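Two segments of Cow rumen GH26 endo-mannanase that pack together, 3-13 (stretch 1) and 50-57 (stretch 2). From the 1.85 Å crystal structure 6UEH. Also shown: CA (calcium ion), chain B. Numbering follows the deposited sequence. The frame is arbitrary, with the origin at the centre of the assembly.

Stretch 1 3-13: EEYTKFPYTIE
Stretch 2, residues 50-57: SFNVTVKE

Residues 3-13 of this GH26 endo-mannanase lie along residues 50-57 of the same chain, running nearly antiparallel and burying 546 Å² between them. Stretch 2 is β-strand from 50 to 55, with phi/psi from -154/164 at Ser50 to -127/155 at Val55, and turns at Lys56 (-76/-34). Stretch 1 is extended but irregular up to Pro9, which follows a cis peptide bond, and becomes strand at Tyr10-Glu13. The axes of the two strands make an angle of 157° between their N-to-C directions and approach no closer than 9.8 Å, so side chains fill the gap there. The backbones come together at the other end: the CA atoms of Tyr5 and Thr54 are 5.1 Å apart, those of Ile12 and Phe51 8.6 Å.

Thr6 (phi/psi -60/138) makes both direct hydrogen bonds of the contact. Its N donates to Thr54 O at 3.0 Å, and its side chain, pointing toward stretch 2 with chi1 m (-51°), brings OG1 to accept from Thr54 N at 2.9 Å. One threonine thus satisfies both backbone polar groups of Thr54. Two waters extend this link: water 1 donates to Thr6 O and to Thr54 O, each 2.8 Å from its oxygen, while water 2 lies 2.8 Å from Thr6 OG1 and donates to Asn52 O at 3.1 Å. Thr54 (chi1 m, -58°) also accepts at OG1 from Asn52 ND2 at 2.9 Å; Asn52 adopts t (171°) with chi2 77°, which carries its amide along its own strand to that hydroxyl.

Tyr5 (chi1 m, -59°; chi2 -78°) has its CA-to-CB bond sideways, yet the ring reaches stretch 2. Lys56 CG lies 3.4 Å from the centroid of the Tyr5 ring (atoms CG to CZ), only 5° off the normal, a CH-pi contact over one face. The Lys56 chain is extended beyond its m chi1 (-63°), with chi2 to chi4 all t, and its CE lies 3.5 Å from Tyr5 CD2. Thr54 CG2 meets Tyr5 CD1 obliquely at 3.7 Å. On stretch 1 itself, Lys7 curls back through m, m, t, m, letting NZ donate to Tyr5 O at 2.9 Å.

Phe8 (chi1 m, -55°; chi2 -80°) presents its ring edge to two valines: CZ is 3.6 Å from Val53 CG1 and 3.9 Å from Val55 CG1. Val53 is t (-180°) and Val55 m (-60°), and these rotamers place both methyls near the plane of the ring.

Where the strands stand apart, Tyr10, Ile12 and Phe51 point toward the opposing stretch. Phe51 (chi1 p, 65°; chi2 -78°) receives Ile12 CD1 over one face, 3.6 Å from the centroid of the Phe51 ring; Ile12 chi1 p (53°) and chi2 t (161°) extend that methyl across the gap. Tyr10 (chi1 t, -180°; chi2 70°) adds an apolar contact, CE2 to Phe51 CD2 at 3.9 Å. Beyond the interface, Glu13 OE1 binds the calcium ion at 2.4 Å.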

# COMPACT_ATOMS: atom_id res chain seq x y z
N GLU A 3 2.33 35.32 -18.66
CA GLU A 3 1.92 34.45 -17.56
C GLU A 3 2.72 34.74 -16.30
O GLU A 3 3.87 34.32 -16.17
CB GLU A 3 2.08 32.98 -17.96
CG GLU A 3 0.83 32.13 -17.76
CD GLU A 3 1.03 30.69 -18.19
OE1 GLU A 3 2.16 30.18 -18.07
OE2 GLU A 3 0.05 30.07 -18.65
N GLU A 4 2.11 35.45 -15.36
CA GLU A 4 2.76 35.76 -14.09
C GLU A 4 2.59 34.60 -13.11
O GLU A 4 1.52 34.00 -13.02
CB GLU A 4 2.21 37.06 -13.49
CG GLU A 4 0.73 37.03 -13.16
CD GLU A 4 0.24 38.34 -12.58
OE1 GLU A 4 0.36 39.38 -13.26
OE2 GLU A 4 -0.26 38.33 -11.43
N TYR A 5 3.65 34.29 -12.39
CA TYR A 5 3.66 33.11 -11.54
C TYR A 5 3.37 33.45 -10.08
O TYR A 5 3.87 34.44 -9.54
CB TYR A 5 4.99 32.38 -11.66
CG TYR A 5 5.29 31.95 -13.07
CD1 TYR A 5 4.68 30.82 -13.62
CD2 TYR A 5 6.15 32.68 -13.88
CE1 TYR A 5 4.94 30.43 -14.91
CE2 TYR A 5 6.42 32.29 -15.17
CZ TYR A 5 5.81 31.16 -15.69
OH TYR A 5 6.07 30.77 -16.98
N THR A 6 2.55 32.61 -9.46
CA THR A 6 2.14 32.78 -8.08
C THR A 6 3.33 32.78 -7.13
O THR A 6 4.26 31.98 -7.29
CB THR A 6 1.14 31.68 -7.66
OG1 THR A 6 0.09 31.59 -8.63
CG2 THR A 6 0.55 31.96 -6.29
N LYS A 7 3.31 33.67 -6.16
CA LYS A 7 4.36 33.73 -5.15
C LYS A 7 3.94 32.96 -3.90
O LYS A 7 2.82 33.11 -3.42
CB LYS A 7 4.68 35.19 -4.80
CG LYS A 7 5.16 36.01 -5.99
CD LYS A 7 6.44 35.44 -6.58
CE LYS A 7 6.95 36.29 -7.74
NZ LYS A 7 6.03 36.27 -8.90
N PHE A 8 4.85 32.14 -3.38
CA PHE A 8 4.54 31.30 -2.23
C PHE A 8 5.33 31.72 -0.99
O PHE A 8 6.50 32.11 -1.10
CB PHE A 8 4.81 29.83 -2.57
CG PHE A 8 4.09 29.36 -3.81
CD1 PHE A 8 2.75 29.00 -3.75
CD2 PHE A 8 4.74 29.28 -5.02
CE1 PHE A 8 2.08 28.58 -4.88
CE2 PHE A 8 4.08 28.86 -6.16
CZ PHE A 8 2.74 28.51 -6.09
N PRO A 9 4.71 31.63 0.20
CA PRO A 9 3.35 31.13 0.43
C PRO A 9 2.26 32.06 -0.10
O PRO A 9 2.45 33.28 -0.15
CB PRO A 9 3.27 31.02 1.96
CG PRO A 9 4.25 32.03 2.45
CD PRO A 9 5.38 32.02 1.45
N TYR A 10 1.14 31.48 -0.50
CA TYR A 10 0.07 32.22 -1.13
C TYR A 10 -1.22 32.06 -0.34
O TYR A 10 -1.73 30.96 -0.18
CB TYR A 10 -0.13 31.74 -2.57
CG TYR A 10 -1.22 32.44 -3.33
CD1 TYR A 10 -1.09 33.77 -3.71
CD2 TYR A 10 -2.39 31.77 -3.67
CE1 TYR A 10 -2.08 34.41 -4.41
CE2 TYR A 10 -3.39 32.41 -4.38
CZ TYR A 10 -3.23 33.73 -4.74
OH TYR A 10 -4.23 34.37 -5.44
N THR A 11 -1.74 33.17 0.17
CA THR A 11 -2.98 33.15 0.94
C THR A 11 -4.01 34.10 0.33
O THR A 11 -3.70 35.25 0.02
CB THR A 11 -2.74 33.54 2.41
OG1 THR A 11 -1.83 32.61 3.02
CG2 THR A 11 -4.05 33.54 3.19
N ILE A 12 -5.22 33.59 0.16
CA ILE A 12 -6.33 34.42 -0.30
C ILE A 12 -7.49 34.41 0.68
O ILE A 12 -7.69 33.43 1.41
CB ILE A 12 -6.86 33.96 -1.66
CG1 ILE A 12 -7.19 32.47 -1.60
CG2 ILE A 12 -5.85 34.24 -2.74
CD1 ILE A 12 -8.10 32.03 -2.69
N GLU A 13 -8.25 35.50 0.69
CA GLU A 13 -9.53 35.50 1.38
C GLU A 13 -10.48 34.67 0.54
O GLU A 13 -10.62 34.89 -0.66
CB GLU A 13 -10.05 36.93 1.56
CG GLU A 13 -9.12 37.84 2.35
CD GLU A 13 -9.07 37.50 3.82
OE1 GLU A 13 -9.95 36.76 4.30
OE2 GLU A 13 -8.14 37.97 4.51
N SER A 50 -13.52 28.91 -6.31
CA SER A 50 -12.23 28.58 -6.89
C SER A 50 -11.28 29.77 -7.02
O SER A 50 -11.70 30.93 -6.93
CB SER A 50 -12.42 27.94 -8.26
OG SER A 50 -13.07 28.83 -9.15
N PHE A 51 -10.01 29.46 -7.23
CA PHE A 51 -8.98 30.45 -7.51
C PHE A 51 -7.88 29.80 -8.34
O PHE A 51 -7.81 28.58 -8.43
CB PHE A 51 -8.41 31.04 -6.22
CG PHE A 51 -7.68 30.05 -5.36
CD1 PHE A 51 -8.38 29.14 -4.57
CD2 PHE A 51 -6.29 30.03 -5.32
CE1 PHE A 51 -7.71 28.23 -3.77
CE2 PHE A 51 -5.62 29.12 -4.52
CZ PHE A 51 -6.32 28.22 -3.75
N ASN A 52 -7.03 30.63 -8.94
CA ASN A 52 -5.97 30.12 -9.79
C ASN A 52 -4.59 30.18 -9.14
O ASN A 52 -4.27 31.13 -8.41
CB ASN A 52 -5.93 30.89 -11.11
CG ASN A 52 -4.71 30.57 -11.94
OD1 ASN A 52 -4.63 29.51 -12.57
ND2 ASN A 52 -3.73 31.47 -11.93
N VAL A 53 -3.79 29.15 -9.40
CA VAL A 53 -2.37 29.16 -9.07
C VAL A 53 -1.59 28.82 -10.33
O VAL A 53 -1.87 27.82 -10.99
CB VAL A 53 -2.02 28.16 -7.96
CG1 VAL A 53 -0.53 28.22 -7.65
CG2 VAL A 53 -2.83 28.45 -6.70
N THR A 54 -0.61 29.65 -10.67
CA THR A 54 0.22 29.42 -11.84
C THR A 54 1.65 29.10 -11.43
O THR A 54 2.25 29.82 -10.64
CB THR A 54 0.21 30.64 -12.79
OG1 THR A 54 -1.13 30.92 -13.19
CG2 THR A 54 1.05 30.36 -14.03
N VAL A 55 2.19 28.00 -11.96
CA VAL A 55 3.55 27.57 -11.63
C VAL A 55 4.38 27.35 -12.89
O VAL A 55 3.84 27.06 -13.96
CB VAL A 55 3.55 26.28 -10.78
CG1 VAL A 55 2.80 26.49 -9.48
CG2 VAL A 55 2.94 25.12 -11.56
N LYS A 56 5.70 27.47 -12.76
CA LYS A 56 6.61 27.30 -13.89
C LYS A 56 6.80 25.83 -14.25
O LYS A 56 6.98 25.49 -15.42
CB LYS A 56 7.98 27.92 -13.59
CG LYS A 56 7.96 29.43 -13.38
CD LYS A 56 9.37 30.01 -13.49
CE LYS A 56 9.40 31.49 -13.14
NZ LYS A 56 10.73 32.11 -13.42
N GLU A 57 6.78 24.96 -13.24
CA GLU A 57 7.00 23.54 -13.46
C GLU A 57 6.05 22.69 -12.61
O GLU A 57 5.47 23.18 -11.64
CB GLU A 57 8.45 23.15 -13.14
CG GLU A 57 9.51 23.91 -13.92
CD GLU A 57 9.63 23.46 -15.37
OE1 GLU A 57 10.45 24.04 -16.11
OE2 GLU A 57 8.91 22.51 -15.77
CA CA B . -12.04 36.01 5.07
O HOH W 1 4.63 29.95 -9.20
O HOH W 2 -2.04 33.27 -8.03